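Local atomic coordinates of sorbitol-6-phosphate dehydrogenase (PDB entry 5O3Z), a protein that probably catalyses the NAD+-dependent oxidation of sorbitol 6-phosphate to fructose 6-phosphate, as a member of the short-chain dehydrogenase/reductase family. Residues Asn39-Ala47 against Gly57-Asp65; Gln7-Gln16 against Leu26-Asp37. All coordinates share one frame; numbering follows the deposited sequence.

Interaction 1: residues Asn39-Ala47 against Gly57-Asp65; sequences NESNANRLA and GRAYGFKVD
E40 sends CG anti to its backbone N (chi1 -160°) and K63 does the same (chi1 -152°), which carries their methylenes across each other at about a right angle, E40 CG lying 3.6 Å from K63 CB. The meeting is aliphatic: K63 bends at chi2 (-99°) and its NZ turns away to bond L38 O, leaving K63 NZ 6.7 Å from E40 OE1, so any attraction of charge is probably modest. Long chains with polar ends suit this exposed margin. Further along, small residues let the helix lie close on the strand. A43 CB rests 3.6 Å from F62 O, and A47 CB meets A59 CB at 3.7 Å. Between them G61, having no side chain, lets its CA come within 3.7 Å of A43 O. N39, the N-cap, uses OD1 to accept from N42 N (3.1 Å, from above the carbonyl plane), from S41 OG and, weakly, from S41 N, fixing the start of the helix. Over residues 40-47 the helix runs antiparallel to strand 59-63, axes 6.2 Å apart, as the crossover helix of the beta-alpha-beta unit formed with strands 32-37 and 59-63; V35 lies against A43, and helix 69-83 covers F62 from the other face of the sheet.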
ATOM      1  N   ASN A  39       1.385  35.457   8.851  1.00 36.15           N
ATOM      2  CA  ASN A  39       1.050  36.510   9.791  1.00 38.79           C
ATOM      3  C   ASN A  39       2.133  36.707  10.835  1.00 38.32           C
ATOM      4  O   ASN A  39       2.176  35.981  11.839  1.00 37.80           O
ATOM      5  CB  ASN A  39      -0.282  36.232  10.474  1.00 40.25           C
ATOM      6  CG  ASN A  39      -0.757  37.414  11.295  1.00 40.62           C
ATOM      7  OD1 ASN A  39       0.018  38.109  11.913  1.00 38.00           O
ATOM      8  ND2 ASN A  39      -2.036  37.612  11.312  1.00 42.77           N
ATOM      9  N   GLU A  40       3.004  37.688  10.583  1.00 34.27           N
ATOM     10  CA  GLU A  40       4.184  37.924  11.381  1.00 35.63           C
ATOM     11  C   GLU A  40       3.852  38.322  12.824  1.00 35.24           C
ATOM     12  O   GLU A  40       4.580  37.947  13.747  1.00 35.26           O
ATOM     13  CB  GLU A  40       5.040  39.008  10.767  1.00 38.39           C
ATOM     14  CG  GLU A  40       6.491  38.964  11.255  1.00 41.56           C
ATOM     15  CD  GLU A  40       7.307  40.174  10.792  1.00 44.04           C
ATOM     16  OE1 GLU A  40       6.907  40.863   9.840  1.00 45.02           O
ATOM     17  OE2 GLU A  40       8.379  40.440  11.373  1.00 46.83           O
ATOM     18  N   SER A  41       2.721  38.981  13.030  1.00 34.66           N
ATOM     19  CA  SER A  41       2.375  39.419  14.384  1.00 35.56           C
ATOM     20  C   SER A  41       1.956  38.181  15.219  1.00 34.37           C
ATOM     21  O   SER A  41       2.340  38.097  16.377  1.00 34.72           O
ATOM     22  CB  SER A  41       1.324  40.511  14.422  1.00 35.14           C
ATOM     23  OG  SER A  41       0.045  39.974  14.306  1.00 39.25           O
ATOM     24  N   ASN A  42       1.190  37.264  14.611  1.00 33.48           N
ATOM     25  CA  ASN A  42       0.897  35.965  15.197  1.00 32.83           C
ATOM     26  C   ASN A  42       2.153  35.231  15.520  1.00 32.08           C
ATOM     27  O   ASN A  42       2.292  34.747  16.643  1.00 38.10           O
ATOM     28  CB  ASN A  42       0.040  35.131  14.273  1.00 35.29           C
ATOM     29  CG  ASN A  42      -1.373  35.573  14.271  1.00 35.81           C
ATOM     30  OD1 ASN A  42      -1.728  36.533  14.964  1.00 35.67           O
ATOM     31  ND2 ASN A  42      -2.194  34.923  13.477  1.00 36.88           N
ATOM     32  N   ALA A  43       3.083  35.132  14.581  1.00 31.31           N
ATOM     33  CA  ALA A  43       4.338  34.491  14.878  1.00 31.60           C
ATOM     34  C   ALA A  43       5.048  35.119  16.107  1.00 35.68           C
ATOM     35  O   ALA A  43       5.480  34.385  17.030  1.00 32.85           O
ATOM     36  CB  ALA A  43       5.282  34.457  13.676  1.00 32.36           C
ATOM     37  N   ASN A  44       5.193  36.448  16.100  1.00 36.00           N
ATOM     38  CA  ASN A  44       5.891  37.174  17.208  1.00 37.39           C
ATOM     39  C   ASN A  44       5.272  37.056  18.573  1.00 35.63           C
ATOM     40  O   ASN A  44       6.016  36.907  19.553  1.00 33.21           O
ATOM     41  CB  ASN A  44       6.051  38.642  16.856  1.00 38.61           C
ATOM     42  CG  ASN A  44       7.067  38.848  15.756  1.00 40.70           C
ATOM     43  OD1 ASN A  44       8.200  38.388  15.840  1.00 43.79           O
ATOM     44  ND2 ASN A  44       6.670  39.544  14.714  1.00 43.39           N
ATOM     45  N   ARG A  45       3.948  37.173  18.651  1.00 34.15           N
ATOM     46  CA  ARG A  45       3.219  37.052  19.913  1.00 35.86           C
ATOM     47  C   ARG A  45       3.221  35.643  20.556  1.00 39.27           C
ATOM     48  O   ARG A  45       3.223  35.494  21.801  1.00 35.93           O
ATOM     49  CB  ARG A  45       1.769  37.416  19.659  1.00 39.32           C
ATOM     50  CG  ARG A  45       0.890  37.470  20.889  1.00 42.38           C
ATOM     51  CD  ARG A  45      -0.567  37.282  20.505  1.00 46.66           C
ATOM     52  NE  ARG A  45      -0.732  37.615  19.084  1.00 55.65           N
ATOM     53  CZ  ARG A  45      -1.093  38.794  18.592  1.00 53.83           C
ATOM     54  NH1 ARG A  45      -1.377  39.802  19.397  1.00 57.94           N
ATOM     55  NH2 ARG A  45      -1.156  38.964  17.273  1.00 54.41           N
ATOM     56  N   LEU A  46       3.160  34.604  19.714  1.00 34.34           N
ATOM     57  CA  LEU A  46       3.267  33.262  20.210  1.00 33.84           C
ATOM     58  C   LEU A  46       4.665  33.083  20.714  1.00 31.60           C
ATOM     59  O   LEU A  46       4.825  32.535  21.768  1.00 31.37           O
ATOM     60  CB  LEU A  46       2.946  32.197  19.108  1.00 35.38           C
ATOM     61  CG  LEU A  46       3.038  30.754  19.600  1.00 35.84           C
ATOM     62  CD1 LEU A  46       1.914  30.474  20.573  1.00 39.72           C
ATOM     63  CD2 LEU A  46       2.956  29.768  18.458  1.00 35.15           C
ATOM     64  N   ALA A  47       5.694  33.555  20.007  1.00 32.63           N
ATOM     65  CA  ALA A  47       7.042  33.462  20.515  1.00 32.28           C
ATOM     66  C   ALA A  47       7.238  34.219  21.860  1.00 34.97           C
ATOM     67  O   ALA A  47       8.071  33.833  22.674  1.00 33.32           O
ATOM     68  CB  ALA A  47       8.039  33.989  19.500  1.00 32.73           C
ATOM     69  N   GLY A  57      14.691  34.447  24.502  1.00 41.14           N
ATOM     70  CA  GLY A  57      15.540  33.885  23.435  1.00 43.71           C
ATOM     71  C   GLY A  57      15.264  32.402  23.204  1.00 42.04           C
ATOM     72  O   GLY A  57      16.023  31.738  22.516  1.00 43.26           O
ATOM     73  N   ARG A  58      14.175  31.899  23.773  1.00 39.19           N
ATOM     74  CA  ARG A  58      13.769  30.519  23.524  1.00 40.47           C
ATOM     75  C   ARG A  58      13.078  30.390  22.181  1.00 37.86           C
ATOM     76  O   ARG A  58      13.388  29.457  21.422  1.00 36.30           O
ATOM     77  CB  ARG A  58      12.843  29.993  24.595  1.00 40.78           C
ATOM     78  CG  ARG A  58      12.547  28.502  24.410  1.00 44.74           C
ATOM     79  CD  ARG A  58      12.650  27.786  25.716  1.00 48.05           C
ATOM     80  NE  ARG A  58      13.640  26.739  25.741  1.00 53.11           N
ATOM     81  CZ  ARG A  58      13.578  25.702  26.572  1.00 53.64           C
ATOM     82  NH1 ARG A  58      14.531  24.773  26.535  1.00 62.74           N
ATOM     83  NH2 ARG A  58      12.601  25.605  27.465  1.00 50.44           N
ATOM     84  N   ALA A  59      12.160  31.325  21.937  1.00 34.38           N
ATOM     85  CA  ALA A  59      11.417  31.457  20.682  1.00 34.89           C
ATOM     86  C   ALA A  59      11.577  32.854  19.974  1.00 38.60           C
ATOM     87  O   ALA A  59      11.604  33.913  20.647  1.00 37.55           O
ATOM     88  CB  ALA A  59       9.970  31.176  20.936  1.00 31.97           C
ATOM     89  N   TYR A  60      11.689  32.836  18.648  1.00 35.55           N
ATOM     90  CA  TYR A  60      11.566  34.043  17.787  1.00 35.75           C
ATOM     91  C   TYR A  60      10.509  33.823  16.704  1.00 34.53           C
ATOM     92  O   TYR A  60      10.322  32.685  16.191  1.00 28.90           O
ATOM     93  CB  TYR A  60      12.882  34.389  17.115  1.00 35.25           C
ATOM     94  CG  TYR A  60      13.886  34.925  18.076  1.00 39.66           C
ATOM     95  CD1 TYR A  60      14.681  34.050  18.852  1.00 38.73           C
ATOM     96  CD2 TYR A  60      14.040  36.320  18.261  1.00 39.74           C
ATOM     97  CE1 TYR A  60      15.611  34.543  19.777  1.00 41.85           C
ATOM     98  CE2 TYR A  60      14.964  36.813  19.193  1.00 41.24           C
ATOM     99  CZ  TYR A  60      15.737  35.934  19.938  1.00 41.68           C
ATOM    100  OH  TYR A  60      16.634  36.453  20.822  1.00 48.23           O
ATOM    101  N   GLY A  61       9.770  34.886  16.399  1.00 30.97           N
ATOM    102  CA  GLY A  61       8.762  34.873  15.341  1.00 30.06           C
ATOM    103  C   GLY A  61       9.353  35.388  14.025  1.00 33.81           C
ATOM    104  O   GLY A  61      10.140  36.369  14.018  1.00 32.42           O
ATOM    105  N   PHE A  62       8.970  34.764  12.916  1.00 29.88           N
ATOM    106  CA  PHE A  62       9.458  35.153  11.569  1.00 31.79           C
ATOM    107  C   PHE A  62       8.287  35.170  10.605  1.00 30.84           C
ATOM    108  O   PHE A  62       7.359  34.410  10.782  1.00 30.62           O
ATOM    109  CB  PHE A  62      10.451  34.160  11.034  1.00 30.91           C
ATOM    110  CG  PHE A  62      11.688  34.029  11.861  1.00 30.78           C
ATOM    111  CD1 PHE A  62      11.657  33.278  13.035  1.00 32.08           C
ATOM    112  CD2 PHE A  62      12.894  34.580  11.460  1.00 31.19           C
ATOM    113  CE1 PHE A  62      12.782  33.110  13.788  1.00 31.64           C
ATOM    114  CE2 PHE A  62      14.024  34.454  12.250  1.00 29.79           C
ATOM    115  CZ  PHE A  62      13.976  33.692  13.399  1.00 31.49           C
ATOM    116  N   LYS A  63       8.318  36.091   9.625  1.00 29.90           N
ATOM    117  CA  LYS A  63       7.369  36.130   8.546  1.00 30.37           C
ATOM    118  C   LYS A  63       7.861  35.197   7.443  1.00 30.74           C
ATOM    119  O   LYS A  63       9.039  35.174   7.096  1.00 26.68           O
ATOM    120  CB  LYS A  63       7.252  37.556   7.979  1.00 33.06           C
ATOM    121  CG  LYS A  63       5.904  37.880   7.353  1.00 35.39           C
ATOM    122  CD  LYS A  63       5.928  37.743   5.843  1.00 39.08           C
ATOM    123  CE  LYS A  63       4.780  38.518   5.182  1.00 40.80           C
ATOM    124  NZ  LYS A  63       3.555  37.673   4.999  1.00 40.82           N
ATOM    125  N   VAL A  64       6.946  34.405   6.907  1.00 32.43           N
ATOM    126  CA  VAL A  64       7.270  33.663   5.653  1.00 33.76           C
ATOM    127  C   VAL A  64       6.007  33.368   4.822  1.00 33.06           C
ATOM    128  O   VAL A  64       4.913  33.159   5.352  1.00 30.43           O
ATOM    129  CB  VAL A  64       8.090  32.365   5.890  1.00 32.77           C
ATOM    130  CG1 VAL A  64       7.240  31.298   6.609  1.00 35.69           C
ATOM    131  CG2 VAL A  64       8.631  31.848   4.563  1.00 33.65           C
ATOM    132  N   ASP A  65       6.203  33.453   3.494  1.00 31.31           N
ATOM    133  CA  ASP A  65       5.235  33.024   2.522  1.00 31.01           C
ATOM    134  C   ASP A  65       5.896  31.811   1.963  1.00 29.44           C
ATOM    135  O   ASP A  65       6.876  31.936   1.178  1.00 26.25           O
ATOM    136  CB  ASP A  65       5.036  34.111   1.433  1.00 32.34           C
ATOM    137  CG  ASP A  65       4.178  33.627   0.265  1.00 34.66           C
ATOM    138  OD1 ASP A  65       3.591  32.523   0.315  1.00 33.29           O
ATOM    139  OD2 ASP A  65       4.045  34.367  -0.709  1.00 34.73           O
TER

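Interaction 2: residues Gln7-Gln16 against Leu26-Asp37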
ATOM      1  N   GLN A   7      18.657  21.690  20.576  1.00 46.97           N
ATOM      2  CA  GLN A   7      18.034  21.634  19.236  1.00 42.58           C
ATOM      3  C   GLN A   7      17.035  22.785  18.933  1.00 35.57           C
ATOM      4  O   GLN A   7      16.269  23.284  19.810  1.00 35.91           O
ATOM      5  CB  GLN A   7      17.351  20.261  19.036  1.00 41.58           C
ATOM      6  CG  GLN A   7      18.235  19.029  19.318  1.00 43.48           C
ATOM      7  CD  GLN A   7      17.651  17.735  18.727  1.00 45.65           C
ATOM      8  OE1 GLN A   7      18.154  16.642  18.945  1.00 47.94           O
ATOM      9  NE2 GLN A   7      16.601  17.875  17.944  1.00 45.98           N
ATOM     10  N   VAL A   8      17.030  23.179  17.665  1.00 31.40           N
ATOM     11  CA  VAL A   8      16.136  24.218  17.148  1.00 30.57           C
ATOM     12  C   VAL A   8      15.101  23.608  16.210  1.00 28.34           C
ATOM     13  O   VAL A   8      15.500  22.975  15.249  1.00 26.42           O
ATOM     14  CB  VAL A   8      16.979  25.192  16.297  1.00 29.15           C
ATOM     15  CG1 VAL A   8      16.115  26.153  15.537  1.00 30.77           C
ATOM     16  CG2 VAL A   8      17.964  25.918  17.194  1.00 30.37           C
ATOM     17  N   ALA A   9      13.828  23.872  16.466  1.00 26.99           N
ATOM     18  CA  ALA A   9      12.761  23.451  15.594  1.00 29.35           C
ATOM     19  C   ALA A   9      12.315  24.695  14.849  1.00 28.92           C
ATOM     20  O   ALA A   9      12.103  25.749  15.475  1.00 29.59           O
ATOM     21  CB  ALA A   9      11.576  22.955  16.397  1.00 30.87           C
ATOM     22  N   VAL A  10      12.146  24.575  13.546  1.00 26.40           N
ATOM     23  CA  VAL A  10      11.441  25.603  12.717  1.00 26.02           C
ATOM     24  C   VAL A  10      10.056  25.076  12.405  1.00 25.07           C
ATOM     25  O   VAL A  10       9.923  23.992  11.790  1.00 24.90           O
ATOM     26  CB  VAL A  10      12.226  25.828  11.402  1.00 26.17           C
ATOM     27  CG1 VAL A  10      11.638  26.997  10.631  1.00 28.77           C
ATOM     28  CG2 VAL A  10      13.708  26.044  11.692  1.00 30.49           C
ATOM     29  N   VAL A  11       9.009  25.811  12.739  1.00 24.40           N
ATOM     30  CA  VAL A  11       7.654  25.429  12.385  1.00 22.82           C
ATOM     31  C   VAL A  11       7.034  26.454  11.403  1.00 25.23           C
ATOM     32  O   VAL A  11       6.773  27.621  11.773  1.00 23.99           O
ATOM     33  CB  VAL A  11       6.765  25.342  13.608  1.00 22.98           C
ATOM     34  CG1 VAL A  11       5.372  24.833  13.264  1.00 24.30           C
ATOM     35  CG2 VAL A  11       7.375  24.438  14.661  1.00 22.96           C
ATOM     36  N   ILE A  12       6.779  26.000  10.165  1.00 24.80           N
ATOM     37  CA  ILE A  12       6.148  26.798   9.111  1.00 25.05           C
ATOM     38  C   ILE A  12       4.662  26.633   9.323  1.00 27.79           C
ATOM     39  O   ILE A  12       4.124  25.453   9.327  1.00 27.46           O
ATOM     40  CB  ILE A  12       6.482  26.285   7.686  1.00 24.47           C
ATOM     41  CG1 ILE A  12       7.945  25.883   7.505  1.00 24.06           C
ATOM     42  CG2 ILE A  12       6.044  27.255   6.579  1.00 24.61           C
ATOM     43  CD1 ILE A  12       8.965  26.971   7.690  1.00 24.87           C
ATOM     44  N   GLY A  13       3.976  27.754   9.445  1.00 25.98           N
ATOM     45  CA  GLY A  13       2.531  27.770   9.797  1.00 26.91           C
ATOM     46  C   GLY A  13       2.323  27.690  11.304  1.00 28.25           C
ATOM     47  O   GLY A  13       1.231  27.398  11.754  1.00 28.38           O
ATOM     48  N   GLY A  14       3.370  28.044  12.058  1.00 30.11           N
ATOM     49  CA  GLY A  14       3.362  28.079  13.500  1.00 35.08           C
ATOM     50  C   GLY A  14       2.498  29.081  14.229  1.00 37.01           C
ATOM     51  O   GLY A  14       2.349  28.986  15.450  1.00 37.89           O
ATOM     52  N   GLY A  15       1.841  29.982  13.521  1.00 37.28           N
ATOM     53  CA  GLY A  15       1.237  31.115  14.176  1.00 39.94           C
ATOM     54  C   GLY A  15      -0.165  30.967  14.659  1.00 42.31           C
ATOM     55  O   GLY A  15      -0.695  31.852  15.306  1.00 41.82           O
ATOM     56  N   GLN A  16      -0.783  29.843  14.388  1.00 42.21           N
ATOM     57  CA  GLN A  16      -2.136  29.649  14.883  1.00 43.78           C
ATOM     58  C   GLN A  16      -2.453  28.152  14.906  1.00 41.46           C
ATOM     59  O   GLN A  16      -1.681  27.360  14.365  1.00 35.10           O
ATOM     60  CB  GLN A  16      -3.128  30.362  13.961  1.00 47.84           C
ATOM     61  CG  GLN A  16      -2.859  30.045  12.487  1.00 51.92           C
ATOM     62  CD  GLN A  16      -3.996  30.430  11.557  1.00 55.73           C
ATOM     63  OE1 GLN A  16      -4.205  31.605  11.277  1.00 56.25           O
ATOM     64  NE2 GLN A  16      -4.719  29.437  11.053  1.00 55.00           N
ATOM     65  N   LEU A  26       6.748  21.793  21.405  1.00 26.10           N
ATOM     66  CA  LEU A  26       8.167  21.661  21.190  1.00 27.48           C
ATOM     67  C   LEU A  26       9.009  22.464  22.189  1.00 29.52           C
ATOM     68  O   LEU A  26      10.110  22.079  22.527  1.00 32.92           O
ATOM     69  CB  LEU A  26       8.529  22.092  19.786  1.00 28.40           C
ATOM     70  CG  LEU A  26       8.074  21.106  18.685  1.00 29.72           C
ATOM     71  CD1 LEU A  26       8.016  21.826  17.351  1.00 30.94           C
ATOM     72  CD2 LEU A  26       9.073  19.985  18.595  1.00 30.86           C
ATOM     73  N   ALA A  27       8.510  23.597  22.611  1.00 30.77           N
ATOM     74  CA  ALA A  27       9.272  24.381  23.625  1.00 33.16           C
ATOM     75  C   ALA A  27       9.289  23.566  24.930  1.00 32.18           C
ATOM     76  O   ALA A  27      10.331  23.333  25.518  1.00 31.14           O
ATOM     77  CB  ALA A  27       8.592  25.707  23.825  1.00 32.40           C
ATOM     78  N   GLN A  28       8.120  23.097  25.323  1.00 33.68           N
ATOM     79  CA  GLN A  28       8.010  22.185  26.489  1.00 34.99           C
ATOM     80  C   GLN A  28       8.948  20.998  26.452  1.00 32.22           C
ATOM     81  O   GLN A  28       9.643  20.718  27.433  1.00 31.41           O
ATOM     82  CB  GLN A  28       6.588  21.705  26.621  1.00 38.57           C
ATOM     83  CG  GLN A  28       6.329  20.933  27.904  1.00 39.28           C
ATOM     84  CD  GLN A  28       4.997  20.285  27.801  1.00 43.70           C
ATOM     85  OE1 GLN A  28       4.794  19.405  26.921  1.00 49.68           O
ATOM     86  NE2 GLN A  28       4.041  20.745  28.604  1.00 43.73           N
ATOM     87  N   ALA A  29       9.029  20.322  25.322  1.00 30.71           N
ATOM     88  CA  ALA A  29       9.999  19.224  25.129  1.00 28.89           C
ATOM     89  C   ALA A  29      11.456  19.642  25.146  1.00 31.83           C
ATOM     90  O   ALA A  29      12.353  18.810  24.968  1.00 31.06           O
ATOM     91  CB  ALA A  29       9.701  18.505  23.828  1.00 29.93           C
ATOM     92  N   GLY A  30      11.740  20.941  25.335  1.00 32.01           N
ATOM     93  CA  GLY A  30      13.095  21.394  25.360  1.00 32.95           C
ATOM     94  C   GLY A  30      13.688  21.984  24.096  1.00 34.80           C
ATOM     95  O   GLY A  30      14.896  22.195  24.056  1.00 36.31           O
ATOM     96  N   TYR A  31      12.876  22.241  23.063  1.00 34.89           N
ATOM     97  CA  TYR A  31      13.390  22.850  21.822  1.00 30.90           C
ATOM     98  C   TYR A  31      13.427  24.404  21.906  1.00 28.80           C
ATOM     99  O   TYR A  31      12.513  25.049  22.459  1.00 24.89           O
ATOM    100  CB  TYR A  31      12.563  22.389  20.568  1.00 32.14           C
ATOM    101  CG  TYR A  31      12.742  20.900  20.091  1.00 33.91           C
ATOM    102  CD1 TYR A  31      12.002  19.853  20.657  1.00 32.04           C
ATOM    103  CD2 TYR A  31      13.594  20.583  19.026  1.00 34.79           C
ATOM    104  CE1 TYR A  31      12.143  18.553  20.193  1.00 37.91           C
ATOM    105  CE2 TYR A  31      13.761  19.293  18.574  1.00 34.64           C
ATOM    106  CZ  TYR A  31      13.044  18.274  19.183  1.00 37.36           C
ATOM    107  OH  TYR A  31      13.214  17.009  18.699  1.00 36.59           O
ATOM    108  N   HIS A  32      14.416  24.988  21.250  1.00 29.31           N
ATOM    109  CA  HIS A  32      14.288  26.402  20.790  1.00 31.95           C
ATOM    110  C   HIS A  32      13.418  26.420  19.529  1.00 31.93           C
ATOM    111  O   HIS A  32      13.565  25.558  18.672  1.00 29.36           O
ATOM    112  CB  HIS A  32      15.638  27.010  20.496  1.00 32.57           C
ATOM    113  CG  HIS A  32      16.360  27.447  21.724  1.00 36.23           C
ATOM    114  ND1 HIS A  32      16.998  26.560  22.570  1.00 36.66           N
ATOM    115  CD2 HIS A  32      16.576  28.687  22.232  1.00 35.64           C
ATOM    116  CE1 HIS A  32      17.561  27.245  23.557  1.00 36.31           C
ATOM    117  NE2 HIS A  32      17.320  28.535  23.368  1.00 37.11           N
ATOM    118  N   VAL A  33      12.493  27.354  19.450  1.00 28.64           N
ATOM    119  CA  VAL A  33      11.490  27.309  18.400  1.00 29.08           C
ATOM    120  C   VAL A  33      11.569  28.577  17.546  1.00 31.55           C
ATOM    121  O   VAL A  33      11.600  29.699  18.076  1.00 31.58           O
ATOM    122  CB  VAL A  33      10.080  27.099  18.944  1.00 29.77           C
ATOM    123  CG1 VAL A  33       9.069  27.015  17.799  1.00 31.54           C
ATOM    124  CG2 VAL A  33      10.010  25.812  19.779  1.00 29.55           C
ATOM    125  N   ALA A  34      11.666  28.377  16.230  1.00 28.04           N
ATOM    126  CA  ALA A  34      11.464  29.441  15.237  1.00 28.24           C
ATOM    127  C   ALA A  34      10.016  29.338  14.732  1.00 27.62           C
ATOM    128  O   ALA A  34       9.684  28.376  14.019  1.00 26.89           O
ATOM    129  CB  ALA A  34      12.468  29.291  14.117  1.00 28.13           C
ATOM    130  N   VAL A  35       9.153  30.252  15.182  1.00 25.56           N
ATOM    131  CA  VAL A  35       7.726  30.357  14.779  1.00 24.88           C
ATOM    132  C   VAL A  35       7.642  31.164  13.459  1.00 29.01           C
ATOM    133  O   VAL A  35       7.829  32.433  13.489  1.00 27.82           O
ATOM    134  CB  VAL A  35       6.861  31.012  15.865  1.00 25.37           C
ATOM    135  CG1 VAL A  35       5.368  31.001  15.544  1.00 24.46           C
ATOM    136  CG2 VAL A  35       7.141  30.335  17.217  1.00 26.91           C
ATOM    137  N   ALA A  36       7.396  30.450  12.333  1.00 25.44           N
ATOM    138  CA  ALA A  36       7.376  31.056  10.984  1.00 27.45           C
ATOM    139  C   ALA A  36       5.939  31.097  10.462  1.00 28.54           C
ATOM    140  O   ALA A  36       5.216  30.079  10.463  1.00 27.47           O
ATOM    141  CB  ALA A  36       8.322  30.325  10.055  1.00 29.21           C
ATOM    142  N   ASP A  37       5.465  32.268  10.041  1.00 28.52           N
ATOM    143  CA  ASP A  37       4.099  32.342   9.586  1.00 30.60           C
ATOM    144  C   ASP A  37       3.802  33.511   8.621  1.00 32.82           C
ATOM    145  O   ASP A  37       4.495  34.537   8.608  1.00 33.86           O
ATOM    146  CB  ASP A  37       3.194  32.402  10.822  1.00 31.15           C
ATOM    147  CG  ASP A  37       1.801  31.940  10.555  1.00 35.40           C
ATOM    148  OD1 ASP A  37       0.988  32.842  10.184  1.00 37.10           O
ATOM    149  OD2 ASP A  37       1.508  30.680  10.738  1.00 40.19           O
TER
HETATM  150  O   HOH W   1      14.218  16.820  16.463  1.00 30.79           O
HETATM  151  O   HOH W   2      16.858  23.525  22.650  1.00 42.75           O
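Q7 and Y31 lie side by side and point the same way, the amide plane turned 84° from the ring, with Q7 CB against the ring atom Y31 CE2 at 3.7 Å. The extended glutamine places NE2 where water 1 can join it to Y31 OH, so two polar ends share one solvent molecule just before the strands begin. L26 CD2 lies over one face of the Y31 ring, offset toward its rim. The other methyl, L26 CD1, touches both A9 CB (3.9 Å) and V11 CG2 (3.8 Å): small A9 makes room for the leucine, and V11 brings CG2 to it by holding that branch beside its own backbone N. Here the last turn of helix 17-28 packs on the sheet, ending in a Schellman motif at G30 whose positive phi suits glycine. This is the first beta-alpha-beta crossover of the Rossmann fold, strands 8-12 and 32-37 running parallel at 19°. H32 N donates to Q7 O, A9 N to H32 O, A34 N to A9 O (2.8 Å) and V11 N to A34 O. On the opposite face I12 CD1 reaches A36 CB at 4.2 Å, where L75 of helix 69-83 also packs. Past the strand, the glycine-rich turn folds G13 N and G14 N onto A36 O from opposite faces of its plane. G15, without a side chain, leaves the D37 carboxylate room to approach: G15 N donates to D37 OD2 (2.9 Å) from above the carboxylate plane, while D37 OD1 accepts from N39 N.

Overall arrangement
Interaction 2 closes before interaction 1 opens along the chain, and their centres lie 9 Å apart. Strand 32-37 belongs to interaction 2 and is the sheet neighbour of strand 59-63 in interaction 1: F62 N lies 2.7 Å from V35 O and Y60 O 2.9 Å from V35 N, both probable hydrogen bonds. The helix of interaction 1 also reaches the glycine-rich turn, L46 CD2 packing 3.2 Å from G14 O. D37 links that turn to the N-cap of helix 40-54. In this family the glycine-rich turn and the acidic end of the second strand commonly bind the dinucleotide's adenosine half, consistent with a cofactor site beside both contacts.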